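Local coordinates for glutathione S-transferase (Bombyx mori, PDB 5ZFG), which metabolises the insecticide diazinon, probably as a glutathione transferase that joins glutathione to electrophilic substrates, at residues B[20-25]-B[194-199]; B[166-171]-B[202-207]. All coordinates share one frame; numbering follows the deposited sequence.

Contact 1 (B[20-25]-B[194-199]); sequences ALVALE and YPDLWK
The end of helix 12-23 faces the start of helix 195-208, with A23 CA and L197 CA 7.4 Å apart as the closest CA pair. The first helix stops here: E25 takes a positive phi (59°) and the last turn closes as a Schellman motif. The other helix starts after Y194, its N-cap. L197 carries the contact with its two methyl groups. CD2 lies 3.7 Å from V22 CG1, and CD1 lies 4.1 Å from A23 CB. With chi1 at 169°, the CG1 branch of V22 points away from its own backbone N and comes alongside L197 CD2, the two side chains running antiparallel. This is a seam between the two domains of the glutathione transferase fold. Helix 12-23 is the first helix of the thioredoxin-like N-terminal domain, and helix 195-208 belongs to the all-helical C-terminal domain. Within the C-terminal domain, L197 also packs on F161 and F190, and its carbonyl O accepts a hydrogen bond from Q19 NE2. D196 is exposed beside V22. In one of its two modelled conformers it may share a water with the carbonyl O of V22, though this bridge is long and doubtful.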
ATOM      1  N   ALA B  20     -16.033   4.723   4.265  1.00  8.65           N
ATOM      2  CA  ALA B  20     -15.774   5.812   3.329  1.00  8.55           C
ATOM      3  C   ALA B  20     -16.979   6.082   2.423  1.00  8.88           C
ATOM      4  O   ALA B  20     -17.347   7.241   2.195  1.00 10.09           O
ATOM      5  CB  ALA B  20     -14.536   5.501   2.484  1.00  6.87           C
ATOM      6  N   LEU B  21     -17.580   5.023   1.863  1.00  7.26           N
ATOM      7  CA  LEU B  21     -18.743   5.209   0.998  1.00  9.95           C
ATOM      8  C   LEU B  21     -19.880   5.881   1.754  1.00 11.21           C
ATOM      9  O   LEU B  21     -20.548   6.773   1.217  1.00 10.71           O
ATOM     10  CB  LEU B  21     -19.205   3.869   0.427  1.00  8.92           C
ATOM     11  CG  LEU B  21     -18.327   3.235  -0.660  1.00  5.77           C
ATOM     12  CD1 LEU B  21     -18.600   1.734  -0.722  1.00  5.47           C
ATOM     13  CD2 LEU B  21     -18.552   3.907  -2.026  1.00  9.12           C
ATOM     14  N   VAL B  22     -20.092   5.480   3.010  1.00 11.90           N
ATOM     15  CA  VAL B  22     -21.149   6.075   3.826  1.00 12.22           C
ATOM     16  C   VAL B  22     -20.815   7.521   4.169  1.00 13.74           C
ATOM     17  O   VAL B  22     -21.664   8.414   4.036  1.00 14.94           O
ATOM     18  CB  VAL B  22     -21.378   5.212   5.086  1.00 12.94           C
ATOM     19  CG1 VAL B  22     -22.266   5.927   6.107  1.00 12.94           C
ATOM     20  CG2 VAL B  22     -21.968   3.865   4.697  1.00  9.45           C
ATOM     21  N   ALA B  23     -19.567   7.785   4.583  1.00 12.01           N
ATOM     22  CA  ALA B  23     -19.174   9.150   4.937  1.00 12.42           C
ATOM     23  C   ALA B  23     -19.292  10.091   3.746  1.00 16.75           C
ATOM     24  O   ALA B  23     -19.660  11.265   3.897  1.00 17.96           O
ATOM     25  CB  ALA B  23     -17.751   9.162   5.480  1.00 12.96           C
ATOM     26  N   LEU B  24     -18.992   9.596   2.554  1.00  9.92           N
ATOM     27  CA  LEU B  24     -19.045  10.411   1.346  1.00 13.77           C
ATOM     28  C   LEU B  24     -20.438  10.468   0.739  1.00 14.27           C
ATOM     29  O   LEU B  24     -20.636  11.186  -0.252  1.00 13.28           O
ATOM     30  CB  LEU B  24     -18.058   9.875   0.309  1.00 11.95           C
ATOM     31  CG  LEU B  24     -16.591  10.093   0.692  1.00 16.30           C
ATOM     32  CD1 LEU B  24     -15.686   9.526  -0.392  1.00 17.30           C
ATOM     33  CD2 LEU B  24     -16.332  11.565   0.896  1.00 20.29           C
ATOM     34  N   GLU B  25     -21.391   9.726   1.305  1.00 13.30           N
ATOM     35  CA  GLU B  25     -22.756   9.661   0.790  1.00 13.74           C
ATOM     36  C   GLU B  25     -22.796   9.168  -0.654  1.00 13.31           C
ATOM     37  O   GLU B  25     -23.583   9.648  -1.466  1.00 15.27           O
ATOM     38  CB  GLU B  25     -23.451  11.024   0.918  1.00 21.45           C
ATOM     39  CG  GLU B  25     -23.223  11.682   2.266  1.00 24.00           C
ATOM     40  CD  GLU B  25     -24.124  12.885   2.483  1.00 29.34           C
ATOM     41  OE1 GLU B  25     -23.701  14.015   2.167  1.00 30.54           O
ATOM     42  OE2 GLU B  25     -25.263  12.684   2.949  1.00 34.82           O
ATOM     43  N   TYR B 194     -18.436  10.059  15.396  1.00 18.43           N
ATOM     44  CA  TYR B 194     -18.958   9.412  14.188  1.00 14.59           C
ATOM     45  C   TYR B 194     -19.653   8.102  14.529  1.00 17.36           C
ATOM     46  O   TYR B 194     -19.240   7.026  14.077  1.00 15.29           O
ATOM     47  CB  TYR B 194     -17.828   9.170  13.181  1.00 16.16           C
ATOM     48  CG  TYR B 194     -17.186  10.439  12.729  1.00 17.87           C
ATOM     49  CD1 TYR B 194     -17.744  11.188  11.702  1.00 19.31           C
ATOM     50  CD2 TYR B 194     -16.037  10.914  13.347  1.00 20.98           C
ATOM     51  CE1 TYR B 194     -17.160  12.376  11.288  1.00 28.09           C
ATOM     52  CE2 TYR B 194     -15.452  12.096  12.943  1.00 22.38           C
ATOM     53  CZ  TYR B 194     -16.018  12.819  11.916  1.00 15.48           C
ATOM     54  OH  TYR B 194     -15.428  13.993  11.511  1.00 33.11           O
ATOM     55  N   PRO B 195     -20.739   8.155  15.308  1.00 17.02           N
ATOM     56  CA  PRO B 195     -21.362   6.899  15.765  1.00 15.61           C
ATOM     57  C   PRO B 195     -21.913   6.037  14.640  1.00 10.92           C
ATOM     58  O   PRO B 195     -21.920   4.808  14.769  1.00 13.58           O
ATOM     59  CB  PRO B 195     -22.479   7.386  16.708  1.00 21.33           C
ATOM     60  CG  PRO B 195     -22.774   8.780  16.264  1.00 21.32           C
ATOM     61  CD  PRO B 195     -21.446   9.345  15.817  1.00 20.21           C
ATOM     62  N   ASP B 196     -22.420   6.645  13.564  1.00 16.80           N
ATOM     63  CA  ASP B 196     -22.906   5.871  12.425  0.52 17.15           C
ATOM     64  C   ASP B 196     -21.781   5.069  11.778  1.00 16.84           C
ATOM     65  O   ASP B 196     -21.960   3.896  11.425  1.00 14.49           O
ATOM     66  CB  ASP B 196     -23.545   6.807  11.398  0.52 19.15           C
ATOM     67  CG  ASP B 196     -22.578   7.887  10.902  0.52 18.65           C
ATOM     68  OD1 ASP B 196     -21.857   8.487  11.738  0.52 18.43           O
ATOM     69  OD2 ASP B 196     -22.530   8.126   9.674  0.52 23.10           O
ATOM     70  N   LEU B 197     -20.612   5.682  11.622  1.00 11.70           N
ATOM     71  CA  LEU B 197     -19.471   4.970  11.050  1.00 13.93           C
ATOM     72  C   LEU B 197     -18.960   3.900  12.003  1.00 15.42           C
ATOM     73  O   LEU B 197     -18.627   2.782  11.579  1.00 13.13           O
ATOM     74  CB  LEU B 197     -18.370   5.965  10.714  1.00  9.92           C
ATOM     75  CG  LEU B 197     -18.776   7.078   9.737  1.00 10.28           C
ATOM     76  CD1 LEU B 197     -17.559   7.940   9.358  1.00 10.88           C
ATOM     77  CD2 LEU B 197     -19.465   6.492   8.490  1.00 10.25           C
ATOM     78  N   TRP B 198     -18.898   4.214  13.295  1.00 11.97           N
ATOM     79  CA  TRP B 198     -18.445   3.219  14.257  1.00 13.52           C
ATOM     80  C   TRP B 198     -19.391   2.024  14.299  1.00 16.01           C
ATOM     81  O   TRP B 198     -18.949   0.894  14.522  1.00 11.20           O
ATOM     82  CB  TRP B 198     -18.277   3.840  15.658  1.00 14.71           C
ATOM     83  CG  TRP B 198     -18.094   2.761  16.666  1.00 12.91           C
ATOM     84  CD1 TRP B 198     -19.005   2.335  17.594  1.00 21.69           C
ATOM     85  CD2 TRP B 198     -16.968   1.880  16.779  1.00 15.57           C
ATOM     86  NE1 TRP B 198     -18.501   1.266  18.296  1.00 18.56           N
ATOM     87  CE2 TRP B 198     -17.252   0.968  17.817  1.00 20.78           C
ATOM     88  CE3 TRP B 198     -15.740   1.784  16.113  1.00 13.84           C
ATOM     89  CZ2 TRP B 198     -16.355  -0.025  18.205  1.00 21.24           C
ATOM     90  CZ3 TRP B 198     -14.850   0.797  16.503  1.00 16.32           C
ATOM     91  CH2 TRP B 198     -15.164  -0.096  17.533  1.00 19.82           C
ATOM     92  N   LYS B 199     -20.689   2.237  14.033  1.00 13.74           N
ATOM     93  CA  LYS B 199     -21.621   1.108  13.995  1.00 14.62           C
ATOM     94  C   LYS B 199     -21.169   0.032  13.020  1.00 11.88           C
ATOM     95  O   LYS B 199     -21.409  -1.156  13.257  1.00 11.63           O
ATOM     96  CB  LYS B 199     -23.021   1.581  13.601  1.00 20.50           C
ATOM     97  CG  LYS B 199     -23.962   1.824  14.763  1.00 34.47           C
ATOM     98  CD  LYS B 199     -25.405   1.880  14.273  1.00 39.22           C
ATOM     99  CE  LYS B 199     -26.386   1.970  15.431  1.00 45.07           C
ATOM    100  NZ  LYS B 199     -26.562   3.387  15.851  1.00 42.41           N
TER
HETATM  101  O   HOH W   1     -22.613   9.768   6.884  1.00 33.92           O

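Contact 2 (B[166-171]-B[202-207]); sequences STMTLE and ESAMKE
The flat carboxylate of E171 presents one face to the thioether of M205. M205 SD sits almost directly above E171 CD, at 3.5 Å, and M205 CE lies over the same face, 3.8 Å from E171 OE2. The two side chains cross at about a right angle. E171 is extended (chi1 -176°, chi2 -179°), which lays its carboxylate flat across the M205 sulfur. Y187, by a hydrogen bond, and K191, by a salt bridge, hold the carboxylate by OE1, which W198 also touches. With an alanine here, K191 and Y187 would probably lose their carboxylate partner and the M205 sulfur would lose the flat group covering it. One turn back, M168 packs against the base of M205, with M168 SD 3.7 Å from M205 CB. Two bends in the M168 chain, at chi2 and chi3, turn its CE toward A204 CB, 4.2 Å away. The contact is buried and mostly apolar. The axes of 166-171 and 202-207 approach to 9.6 Å and cross at -42°, both running in broadly the same direction. Within the C-terminal helical domain, helix 181-193 borders the pair through Y187 and K191. Helix 12-23 of the N-terminal domain adds L15, which touches both M168 and A204.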
ATOM      1  N   SER B 166      -8.176  -1.741  12.220  1.00  5.45           N
ATOM      2  CA  SER B 166      -7.102  -2.548  12.795  1.00  7.84           C
ATOM      3  C   SER B 166      -7.160  -2.501  14.325  1.00 10.56           C
ATOM      4  O   SER B 166      -7.086  -3.535  15.000  1.00  9.87           O
ATOM      5  CB  SER B 166      -5.745  -2.058  12.285  1.00  9.00           C
ATOM      6  OG  SER B 166      -5.626  -2.233  10.874  1.00 10.22           O
ATOM      7  N   THR B 167      -7.301  -1.294  14.884  1.00  8.82           N
ATOM      8  CA  THR B 167      -7.342  -1.125  16.338  1.00  8.12           C
ATOM      9  C   THR B 167      -8.576  -1.786  16.940  1.00 10.58           C
ATOM     10  O   THR B 167      -8.526  -2.301  18.066  1.00 10.80           O
ATOM     11  CB  THR B 167      -7.320   0.370  16.676  1.00 11.21           C
ATOM     12  OG1 THR B 167      -6.214   1.003  15.994  1.00 11.09           O
ATOM     13  CG2 THR B 167      -7.181   0.581  18.186  1.00 10.73           C
ATOM     14  N   MET B 168      -9.680  -1.790  16.194  1.00  9.65           N
ATOM     15  CA  MET B 168     -10.896  -2.454  16.647  1.00 12.58           C
ATOM     16  C   MET B 168     -10.649  -3.926  16.953  1.00 12.25           C
ATOM     17  O   MET B 168     -11.253  -4.473  17.886  1.00 12.81           O
ATOM     18  CB  MET B 168     -11.999  -2.276  15.593  1.00  8.70           C
ATOM     19  CG  MET B 168     -13.270  -3.116  15.860  1.00 11.71           C
ATOM     20  SD  MET B 168     -13.152  -4.805  15.231  1.00 10.78           S
ATOM     21  CE  MET B 168     -13.337  -4.448  13.474  1.00 10.01           C
ATOM     22  N   THR B 169      -9.739  -4.586  16.217  1.00  8.55           N
ATOM     23  CA  THR B 169      -9.502  -5.997  16.488  1.00  9.35           C
ATOM     24  C   THR B 169      -8.766  -6.204  17.806  1.00 10.89           C
ATOM     25  O   THR B 169      -8.877  -7.282  18.399  1.00 11.02           O
ATOM     26  CB  THR B 169      -8.719  -6.672  15.360  1.00 15.82           C
ATOM     27  OG1 THR B 169      -7.362  -6.199  15.363  1.00 12.06           O
ATOM     28  CG2 THR B 169      -9.375  -6.422  13.994  1.00 11.69           C
ATOM     29  N   LEU B 170      -8.023  -5.201  18.281  1.00  9.82           N
ATOM     30  CA  LEU B 170      -7.472  -5.286  19.626  1.00 11.21           C
ATOM     31  C   LEU B 170      -8.588  -5.214  20.661  1.00 13.33           C
ATOM     32  O   LEU B 170      -8.622  -6.009  21.611  1.00 15.85           O
ATOM     33  CB  LEU B 170      -6.443  -4.176  19.857  1.00 14.26           C
ATOM     34  CG  LEU B 170      -5.178  -4.310  18.998  1.00 14.05           C
ATOM     35  CD1 LEU B 170      -4.391  -3.003  18.986  1.00 15.39           C
ATOM     36  CD2 LEU B 170      -4.291  -5.469  19.479  1.00 16.92           C
ATOM     37  N   GLU B 171      -9.527  -4.279  20.488  1.00 11.51           N
ATOM     38  CA  GLU B 171     -10.652  -4.233  21.419  1.00 17.15           C
ATOM     39  C   GLU B 171     -11.443  -5.536  21.392  1.00 15.29           C
ATOM     40  O   GLU B 171     -11.939  -5.988  22.435  1.00 12.69           O
ATOM     41  CB  GLU B 171     -11.578  -3.049  21.122  1.00 16.57           C
ATOM     42  CG  GLU B 171     -12.710  -2.942  22.169  1.00 20.22           C
ATOM     43  CD  GLU B 171     -13.694  -1.800  21.931  1.00 28.06           C
ATOM     44  OE1 GLU B 171     -13.510  -0.995  20.993  1.00 19.24           O
ATOM     45  OE2 GLU B 171     -14.673  -1.709  22.705  1.00 23.73           O
ATOM     46  N   GLU B 202     -18.460  -1.748  14.806  1.00 12.75           N
ATOM     47  CA  GLU B 202     -18.962  -2.447  15.983  1.00 14.17           C
ATOM     48  C   GLU B 202     -19.658  -3.745  15.602  1.00  9.31           C
ATOM     49  O   GLU B 202     -19.523  -4.755  16.298  1.00 15.11           O
ATOM     50  CB  GLU B 202     -19.914  -1.541  16.757  1.00 15.43           C
ATOM     51  CG  GLU B 202     -20.255  -2.064  18.141  1.00 19.97           C
ATOM     52  CD  GLU B 202     -21.151  -1.100  18.879  1.00 40.72           C
ATOM     53  OE1 GLU B 202     -22.321  -0.954  18.460  1.00 46.38           O
ATOM     54  OE2 GLU B 202     -20.677  -0.463  19.847  1.00 44.34           O
ATOM     55  N   SER B 203     -20.406  -3.743  14.503  1.00 10.64           N
ATOM     56  CA  SER B 203     -21.070  -4.968  14.065  0.54 13.94           C
ATOM     57  C   SER B 203     -20.055  -6.066  13.770  1.00 16.68           C
ATOM     58  O   SER B 203     -20.269  -7.234  14.114  1.00 13.57           O
ATOM     59  CB  SER B 203     -21.934  -4.677  12.839  0.54 15.08           C
ATOM     60  OG  SER B 203     -22.489  -5.862  12.305  0.54 16.17           O
ATOM     61  N   ALA B 204     -18.936  -5.707  13.130  1.00 11.98           N
ATOM     62  CA  ALA B 204     -17.877  -6.685  12.906  1.00 10.81           C
ATOM     63  C   ALA B 204     -17.218  -7.095  14.218  1.00 11.25           C
ATOM     64  O   ALA B 204     -16.902  -8.273  14.410  1.00 13.84           O
ATOM     65  CB  ALA B 204     -16.823  -6.121  11.952  1.00 10.86           C
ATOM     66  N   MET B 205     -16.981  -6.132  15.122  1.00 11.40           N
ATOM     67  CA  MET B 205     -16.324  -6.451  16.389  1.00 11.17           C
ATOM     68  C   MET B 205     -17.088  -7.528  17.138  1.00 15.99           C
ATOM     69  O   MET B 205     -16.485  -8.464  17.682  1.00 17.62           O
ATOM     70  CB  MET B 205     -16.179  -5.202  17.264  1.00 11.66           C
ATOM     71  CG  MET B 205     -15.359  -5.442  18.555  1.00  9.93           C
ATOM     72  SD  MET B 205     -15.114  -3.907  19.483  1.00 18.79           S
ATOM     73  CE  MET B 205     -16.727  -3.731  20.264  1.00 22.30           C
ATOM     74  N   LYS B 206     -18.425  -7.426  17.161  1.00 16.50           N
ATOM     75  CA  LYS B 206     -19.222  -8.445  17.842  1.00 21.63           C
ATOM     76  C   LYS B 206     -19.098  -9.802  17.161  1.00 21.99           C
ATOM     77  O   LYS B 206     -19.141 -10.839  17.837  1.00 21.48           O
ATOM     78  CB  LYS B 206     -20.688  -8.017  17.917  1.00 18.92           C
ATOM     79  CG  LYS B 206     -20.952  -6.742  18.720  1.00 25.39           C
ATOM     80  CD  LYS B 206     -20.552  -6.872  20.198  1.00 35.23           C
ATOM     81  CE  LYS B 206     -21.076  -8.160  20.847  1.00 40.31           C
ATOM     82  NZ  LYS B 206     -22.546  -8.362  20.655  1.00 40.71           N
ATOM     83  N   GLU B 207     -18.933  -9.827  15.834  1.00 18.63           N
ATOM     84  CA  GLU B 207     -18.692 -11.099  15.155  1.00 24.88           C
ATOM     85  C   GLU B 207     -17.323 -11.657  15.517  1.00 22.52           C
ATOM     86  O   GLU B 207     -17.189 -12.840  15.848  1.00 31.18           O
ATOM     87  CB  GLU B 207     -18.811 -10.927  13.641  1.00 26.12           C
ATOM     88  CG  GLU B 207     -20.226 -10.758  13.158  1.00 21.88           C
ATOM     89  CD  GLU B 207     -20.331 -10.780  11.641  1.00 27.14           C
ATOM     90  OE1 GLU B 207     -19.383 -11.249  10.981  1.00 25.05           O
ATOM     91  OE2 GLU B 207     -21.367 -10.325  11.113  1.00 35.06           O
TER

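Contact 1 and contact 2 share helix 195-208, and their centres are 16 Å apart. Along the chain the segments alternate: 20-25, 166-171, 194-199, 202-207. The first turns of the shared helix meet the N-terminal domain in contact 1. Its later turns pack on helix 160-172, inside the C-terminal domain, in contact 2. W198 joins the two: its CH2 lies 3.9 Å from M168 CG, and its NE1 hydrogen bonds to E202. Helix 12-23 reaches both places, through its last turn at contact 1 and through L15 beside contact 2. The last long helix thus ties the thioredoxin-like domain to the helical core of the C-terminal domain.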